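Local coordinates for protein nucleoporin NUP116 (PDB 3NF5) that is a structural component of the nuclear pore complex, probably acting in protein and mRNA transport, represented here by its C-terminal pore-targeting domain, at residues D67-F72 with N81-V86; E37-G42 with V55-I60. All blocks are in the same frame, centred on the assembly; numbering follows the deposited sequence.

Contact 1. Residues D67-F72 with N81-V86; sequences DDLVVF and NNSTNV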
ATOM      1  N   ASP A  67       3.125   8.535   0.121  1.00 22.09           N
ATOM      2  CA  ASP A  67       4.578   8.543   0.442  1.00 22.61           C
ATOM      3  C   ASP A  67       4.984   9.215   1.778  1.00 22.63           C
ATOM      4  O   ASP A  67       6.121   9.665   1.961  1.00 23.44           O
ATOM      5  CB  ASP A  67       5.375   9.096  -0.732  1.00 23.11           C
ATOM      6  CG  ASP A  67       6.780   8.499  -0.860  1.00 24.75           C
ATOM      7  OD1 ASP A  67       7.081   7.348  -0.464  1.00 23.08           O
ATOM      8  OD2 ASP A  67       7.584   9.225  -1.437  1.00 30.02           O
ATOM      9  N   ASP A  68       4.065   9.220   2.731  1.00 22.13           N
ATOM     10  CA  ASP A  68       4.310   9.621   4.118  1.00 21.30           C
ATOM     11  C   ASP A  68       3.408   8.740   5.013  1.00 19.70           C
ATOM     12  O   ASP A  68       3.881   7.864   5.651  1.00 19.27           O
ATOM     13  CB  ASP A  68       4.042  11.123   4.288  1.00 22.54           C
ATOM     14  CG  ASP A  68       4.145  11.611   5.717  1.00 24.68           C
ATOM     15  OD1 ASP A  68       4.234  10.760   6.641  1.00 28.08           O
ATOM     16  OD2 ASP A  68       4.051  12.863   5.931  1.00 28.29           O
ATOM     17  N   LEU A  69       2.097   8.934   4.991  1.00 18.22           N
ATOM     18  CA  LEU A  69       1.215   8.035   5.732  1.00 17.05           C
ATOM     19  C   LEU A  69       1.177   6.616   5.113  1.00 15.47           C
ATOM     20  O   LEU A  69       1.038   5.651   5.806  1.00 16.40           O
ATOM     21  CB  LEU A  69      -0.208   8.572   5.722  1.00 17.43           C
ATOM     22  CG  LEU A  69      -0.416   9.838   6.580  1.00 21.14           C
ATOM     23  CD1 LEU A  69      -1.926  10.172   6.522  1.00 20.01           C
ATOM     24  CD2 LEU A  69       0.053   9.565   8.010  1.00 20.74           C
ATOM     25  N   VAL A  70       1.237   6.538   3.799  1.00 15.23           N
ATOM     26  CA  VAL A  70       1.163   5.286   3.061  1.00 14.87           C
ATOM     27  C   VAL A  70       2.398   5.234   2.180  1.00 16.12           C
ATOM     28  O   VAL A  70       2.575   6.106   1.308  1.00 16.09           O
ATOM     29  CB  VAL A  70      -0.097   5.165   2.169  1.00 14.47           C
ATOM     30  CG1 VAL A  70      -0.082   3.796   1.461  1.00 14.56           C
ATOM     31  CG2 VAL A  70      -1.399   5.334   2.989  1.00 15.23           C
ATOM     32  N   VAL A  71       3.220   4.225   2.422  1.00 16.18           N
ATOM     33  CA  VAL A  71       4.530   4.015   1.735  1.00 17.16           C
ATOM     34  C   VAL A  71       4.619   2.551   1.266  1.00 14.82           C
ATOM     35  O   VAL A  71       4.330   1.630   2.003  1.00 14.44           O
ATOM     36  CB  VAL A  71       5.736   4.391   2.677  1.00 17.75           C
ATOM     37  CG1 VAL A  71       7.117   3.969   2.075  1.00 20.42           C
ATOM     38  CG2 VAL A  71       5.762   5.896   3.011  1.00 17.70           C
ATOM     39  N   PHE A  72       4.930   2.354   0.006  1.00 16.89           N
ATOM     40  CA  PHE A  72       5.219   1.023  -0.570  1.00 16.07           C
ATOM     41  C   PHE A  72       6.658   1.071  -1.068  1.00 19.69           C
ATOM     42  O   PHE A  72       7.031   2.004  -1.750  1.00 20.63           O
ATOM     43  CB  PHE A  72       4.288   0.769  -1.738  1.00 18.02           C
ATOM     44  CG  PHE A  72       2.874   0.595  -1.335  1.00 17.11           C
ATOM     45  CD1 PHE A  72       2.445  -0.617  -0.829  1.00 19.86           C
ATOM     46  CD2 PHE A  72       1.982   1.678  -1.389  1.00 21.20           C
ATOM     47  CE1 PHE A  72       1.130  -0.768  -0.444  1.00 19.33           C
ATOM     48  CE2 PHE A  72       0.670   1.511  -1.005  1.00 17.21           C
ATOM     49  CZ  PHE A  72       0.266   0.334  -0.527  1.00 14.37           C
ATOM     50  N   ASN A  81       4.258   5.285   9.253  1.00 26.47           N
ATOM     51  CA  ASN A  81       5.589   4.940   9.767  1.00 26.92           C
ATOM     52  C   ASN A  81       6.279   6.134  10.412  1.00 28.43           C
ATOM     53  O   ASN A  81       7.180   5.951  11.217  1.00 29.82           O
ATOM     54  CB  ASN A  81       6.421   4.423   8.581  1.00 26.81           C
ATOM     55  CG  ASN A  81       7.649   3.618   8.989  1.00 29.72           C
ATOM     56  OD1 ASN A  81       8.784   4.012   8.671  1.00 28.71           O
ATOM     57  ND2 ASN A  81       7.429   2.443   9.562  1.00 29.22           N
ATOM     58  N   ASN A  82       5.903   7.350  10.036  1.00 29.34           N
ATOM     59  CA  ASN A  82       6.517   8.558  10.566  1.00 31.00           C
ATOM     60  C   ASN A  82       5.660   9.214  11.600  1.00 30.99           C
ATOM     61  O   ASN A  82       5.873  10.383  11.896  1.00 33.16           O
ATOM     62  CB  ASN A  82       6.750   9.579   9.466  1.00 31.84           C
ATOM     63  CG  ASN A  82       7.447   9.000   8.287  1.00 35.36           C
ATOM     64  OD1 ASN A  82       8.511   8.395   8.436  1.00 41.52           O
ATOM     65  ND2 ASN A  82       6.836   9.126   7.097  1.00 39.05           N
ATOM     66  N   SER A  83       4.694   8.485  12.140  1.00 29.82           N
ATOM     67  CA  SER A  83       3.707   9.053  13.010  1.00 29.78           C
ATOM     68  C   SER A  83       3.875   8.312  14.298  1.00 30.45           C
ATOM     69  O   SER A  83       4.002   7.102  14.306  1.00 29.65           O
ATOM     70  CB  SER A  83       2.295   8.862  12.444  1.00 29.60           C
ATOM     71  OG  SER A  83       2.096   9.753  11.346  1.00 27.01           O
ATOM     72  N   THR A  84       3.882   9.060  15.390  1.00 31.05           N
ATOM     73  CA  THR A  84       4.027   8.464  16.706  1.00 32.28           C
ATOM     74  C   THR A  84       2.770   7.716  17.100  1.00 31.61           C
ATOM     75  O   THR A  84       2.864   6.699  17.760  1.00 34.10           O
ATOM     76  CB  THR A  84       4.270   9.541  17.736  1.00 32.21           C
ATOM     77  OG1 THR A  84       3.106  10.374  17.763  1.00 37.57           O
ATOM     78  CG2 THR A  84       5.445  10.400  17.327  1.00 31.67           C
ATOM     79  N   ASN A  85       1.600   8.221  16.732  1.00 30.50           N
ATOM     80  CA  ASN A  85       0.312   7.605  17.093  1.00 30.16           C
ATOM     81  C   ASN A  85      -0.584   7.397  15.876  1.00 29.35           C
ATOM     82  O   ASN A  85      -0.368   8.026  14.852  1.00 28.31           O
ATOM     83  CB  ASN A  85      -0.385   8.479  18.116  1.00 30.83           C
ATOM     84  CG  ASN A  85       0.408   8.540  19.440  1.00 32.23           C
ATOM     85  OD1 ASN A  85       0.609   7.510  20.090  1.00 35.81           O
ATOM     86  ND2 ASN A  85       0.913   9.708  19.781  1.00 32.79           N
ATOM     87  N   VAL A  86      -1.543   6.486  15.960  1.00 28.47           N
ATOM     88  CA  VAL A  86      -2.511   6.283  14.840  1.00 28.67           C
ATOM     89  C   VAL A  86      -3.894   6.372  15.423  1.00 28.23           C
ATOM     90  O   VAL A  86      -4.045   6.178  16.611  1.00 27.71           O
ATOM     91  CB  VAL A  86      -2.321   4.864  14.170  1.00 28.79           C
ATOM     92  CG1 VAL A  86      -0.914   4.696  13.665  1.00 28.88           C
ATOM     93  CG2 VAL A  86      -2.684   3.770  15.134  1.00 28.91           C
TER
HETATM   94  O   HOH W   1       4.303   5.170   6.355  1.00 20.81           O
HETATM   95  O   HOH W   2       3.620   8.655   9.040  1.00 22.97           O

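Contact 2. Residues E37-G42 with V55-I60; sequences ENLVVG and VDLSDI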
ATOM      1  N   GLU A  37     -15.517   7.011   0.074  1.00 16.35           N
ATOM      2  CA  GLU A  37     -15.572   5.637  -0.424  1.00 17.79           C
ATOM      3  C   GLU A  37     -14.563   5.274  -1.512  1.00 15.64           C
ATOM      4  O   GLU A  37     -14.069   6.128  -2.236  1.00 17.21           O
ATOM      5  CB  GLU A  37     -16.996   5.341  -0.942  1.00 18.94           C
ATOM      6  N   ASN A  38     -14.267   3.994  -1.591  1.00 16.91           N
ATOM      7  CA  ASN A  38     -13.343   3.412  -2.574  1.00 17.34           C
ATOM      8  C   ASN A  38     -12.026   4.186  -2.666  1.00 18.20           C
ATOM      9  O   ASN A  38     -11.527   4.394  -3.799  1.00 18.72           O
ATOM     10  CB  ASN A  38     -13.977   3.331  -3.979  1.00 19.82           C
ATOM     11  CG  ASN A  38     -15.232   2.460  -3.978  1.00 21.54           C
ATOM     12  OD1 ASN A  38     -15.432   1.662  -3.069  1.00 26.11           O
ATOM     13  ND2 ASN A  38     -16.070   2.625  -4.975  1.00 29.60           N
ATOM     14  N   LEU A  39     -11.528   4.669  -1.523  1.00 15.89           N
ATOM     15  CA  LEU A  39     -10.175   5.286  -1.499  1.00 15.53           C
ATOM     16  C   LEU A  39      -9.068   4.234  -1.881  1.00 14.78           C
ATOM     17  O   LEU A  39      -8.996   3.112  -1.336  1.00 13.19           O
ATOM     18  CB  LEU A  39      -9.846   5.971  -0.158  1.00 14.38           C
ATOM     19  CG  LEU A  39      -8.463   6.602   0.114  1.00 15.94           C
ATOM     20  CD1 LEU A  39      -8.404   7.795  -0.781  1.00 18.91           C
ATOM     21  CD2 LEU A  39      -8.205   7.052   1.536  1.00 16.52           C
ATOM     22  N   VAL A  40      -8.210   4.664  -2.804  1.00 15.48           N
ATOM     23  CA  VAL A  40      -7.097   3.849  -3.307  1.00 15.62           C
ATOM     24  C   VAL A  40      -5.862   4.677  -3.246  1.00 14.57           C
ATOM     25  O   VAL A  40      -5.812   5.802  -3.796  1.00 14.35           O
ATOM     26  CB  VAL A  40      -7.295   3.339  -4.767  1.00 16.25           C
ATOM     27  CG1 VAL A  40      -6.164   2.476  -5.147  1.00 16.67           C
ATOM     28  CG2 VAL A  40      -8.620   2.571  -4.907  1.00 16.77           C
ATOM     29  N   VAL A  41      -4.841   4.147  -2.570  1.00 13.76           N
ATOM     30  CA  VAL A  41      -3.549   4.816  -2.591  1.00 14.74           C
ATOM     31  C   VAL A  41      -2.561   3.764  -3.113  1.00 13.92           C
ATOM     32  O   VAL A  41      -2.392   2.721  -2.465  1.00 13.31           O
ATOM     33  CB  VAL A  41      -3.119   5.311  -1.197  1.00 13.56           C
ATOM     34  CG1 VAL A  41      -1.682   6.060  -1.228  1.00 15.96           C
ATOM     35  CG2 VAL A  41      -4.220   6.192  -0.496  1.00 15.07           C
ATOM     36  N   GLY A  42      -1.851   4.035  -4.217  1.00 13.35           N
ATOM     37  CA  GLY A  42      -0.886   3.050  -4.691  1.00 13.56           C
ATOM     38  C   GLY A  42       0.451   3.622  -5.167  1.00 16.35           C
ATOM     39  O   GLY A  42       0.617   4.842  -5.359  1.00 15.41           O
ATOM     40  N   VAL A  55     -13.607   5.943   4.598  1.00 19.21           N
ATOM     41  CA  VAL A  55     -12.520   6.513   5.363  1.00 20.26           C
ATOM     42  C   VAL A  55     -12.831   7.983   5.765  1.00 19.59           C
ATOM     43  O   VAL A  55     -13.364   8.745   4.960  1.00 19.87           O
ATOM     44  CB  VAL A  55     -11.232   6.330   4.515  1.00 19.88           C
ATOM     45  CG1 VAL A  55     -10.223   7.118   4.956  1.00 22.50           C
ATOM     46  CG2 VAL A  55     -10.832   4.829   4.607  1.00 18.64           C
ATOM     47  N   ASP A  56     -12.525   8.342   7.014  1.00 17.97           N
ATOM     48  CA  ASP A  56     -12.649   9.728   7.488  1.00 19.05           C
ATOM     49  C   ASP A  56     -11.334  10.430   7.292  1.00 16.43           C
ATOM     50  O   ASP A  56     -10.390  10.175   8.030  1.00 18.11           O
ATOM     51  CB  ASP A  56     -13.050   9.701   8.982  1.00 19.97           C
ATOM     52  CG  ASP A  56     -13.134  11.071   9.599  1.00 21.98           C
ATOM     53  OD1 ASP A  56     -12.909  12.069   8.895  1.00 26.66           O
ATOM     54  OD2 ASP A  56     -13.444  11.161  10.809  1.00 29.55           O
ATOM     55  N   LEU A  57     -11.211  11.242   6.262  1.00 17.49           N
ATOM     56  CA  LEU A  57      -9.986  12.023   6.057  1.00 18.60           C
ATOM     57  C   LEU A  57      -9.960  13.447   6.709  1.00 20.91           C
ATOM     58  O   LEU A  57      -9.106  14.292   6.332  1.00 21.95           O
ATOM     59  CB  LEU A  57      -9.713  12.106   4.562  1.00 18.69           C
ATOM     60  CG  LEU A  57      -9.533  10.795   3.771  1.00 18.43           C
ATOM     61  CD1 LEU A  57      -9.300  11.184   2.312  1.00 18.76           C
ATOM     62  CD2 LEU A  57      -8.353  10.052   4.368  1.00 17.75           C
ATOM     63  N   SER A  58     -10.853  13.735   7.674  1.00 21.94           N
ATOM     64  CA  SER A  58     -10.965  15.096   8.199  1.00 23.03           C
ATOM     65  C   SER A  58      -9.634  15.444   8.779  1.00 23.13           C
ATOM     66  O   SER A  58      -9.080  14.612   9.463  1.00 23.06           O
ATOM     67  CB  SER A  58     -11.946  15.234   9.390  1.00 23.22           C
ATOM     68  OG  SER A  58     -13.124  14.503   9.271  1.00 28.08           O
ATOM     69  N   ASP A  59      -9.153  16.652   8.510  1.00 24.91           N
ATOM     70  CA  ASP A  59      -7.965  17.220   9.155  1.00 25.74           C
ATOM     71  C   ASP A  59      -6.623  16.661   8.667  1.00 27.44           C
ATOM     72  O   ASP A  59      -5.581  17.307   8.862  1.00 29.04           O
ATOM     73  CB  ASP A  59      -8.048  17.047  10.682  1.00 27.02           C
ATOM     74  N   ILE A  60      -6.643  15.526   7.984  1.00 26.69           N
ATOM     75  CA  ILE A  60      -5.452  14.969   7.364  1.00 26.25           C
ATOM     76  C   ILE A  60      -5.007  15.836   6.199  1.00 26.80           C
ATOM     77  O   ILE A  60      -5.796  16.056   5.274  1.00 27.27           O
ATOM     78  CB  ILE A  60      -5.738  13.596   6.830  1.00 26.38           C
ATOM     79  CG1 ILE A  60      -6.114  12.672   7.990  1.00 27.78           C
ATOM     80  CG2 ILE A  60      -4.514  13.058   6.072  1.00 24.79           C
ATOM     81  CD1 ILE A  60      -6.166  11.187   7.580  1.00 26.51           C
TER

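Contact 1. Residues D67-F72 with N81-V86
D68 OD1 is gripped from across the contact by the side-chain amide of N82 and by a water. N82 ND2 donates to D68 OD1 over 3.1 Å, and the bond is almost straight, 173° at the hydrogen. The acceptor lies in the plane of the N82 amide, yet the amide comes down on OD1 from above the carboxylate, 52° out of its plane, the two flat groups being inclined to each other by 56°. With CG of D68 anti to the backbone N, the carboxylate end comes nearer the loop than the direction of CB alone would bring it. Water 2 donates a longer bond, 3.3 Å, to D68 OD1 and accepts one of 2.8 Å from N82 N; S83 OG also shares a hydrogen bond with this water, 3.0 Å away. A second bridge runs through water 1, which donates to D68 O and accepts from N81 N. The one buried side chain to take part, L69, brings its methyl CD2 to 3.9 Å from S83 OG. This largely polar, water-mediated surface contact joins the end of helix 65-69 to the loop that follows strand 76-79, just beyond the two-stranded antiparallel hairpin of 70-73 and 76-79, where L69 and Y80 are linked through their backbones.

Contact 2. Residues E37-G42 with V55-I60
L39 and L57 reach toward each other tip to tip, while V55 crosses L39 at about a right angle. Both meetings converge on one methyl, L39 CD2, which lies 4.0 Å from V55 CG1 and 4.1 Å from L57 CD2. With CG of L39 anti to the backbone N (chi1 176°), the isobutyl group extends toward the loop from the residue just before strand 40-43. In L57, CG is anti to the carbonyl carbon (chi1 -59°), and the extended second torsion carries CD2 toward L39. The three side chains are buried, and the association between the segments is wholly apolar. The loop has its own internal bonds: D56 OD1 accepts from S58 N at 2.9 Å in an Asx turn, approached from the anti side, 34° out of the carboxylate plane, and a type II turn from L57 to I60 follows, with I60 N bonded to L57 O. L39 also packs on F51 and I18, and V55 on L93 and V95. The contact thus lays the loop between strand 47-51 and helix 65-69 against the residue leading into strand 40-43, which runs between strands 16-19 and 47-51 in the six-stranded antiparallel sheet.

In the fold
Contacts 1 and 2 follow one another along the chain, 37-42 with 55-60 closing before 67-72 with 81-86 opens, and their centres lie 14 Å apart. They differ in character, contact 1 being a hydrated surface junction and contact 2 a buried apolar one. Side chains of 67-72 join the two: V70 and F72, which have no share in contact 1, and L69 through its other methyl. V70 CB packs 3.9 Å from V41 CG1, F72 CE2 lies 3.6 Å from V41 O, and L69 CD1 meets I60 CG2 at 3.9 Å. Strand 70-73 therefore packs against strand 40-43 of the six-stranded sheet, while I60 of the contact 2 loop packs on helix 65-69, all within the Nup98-type autopeptidase-family region.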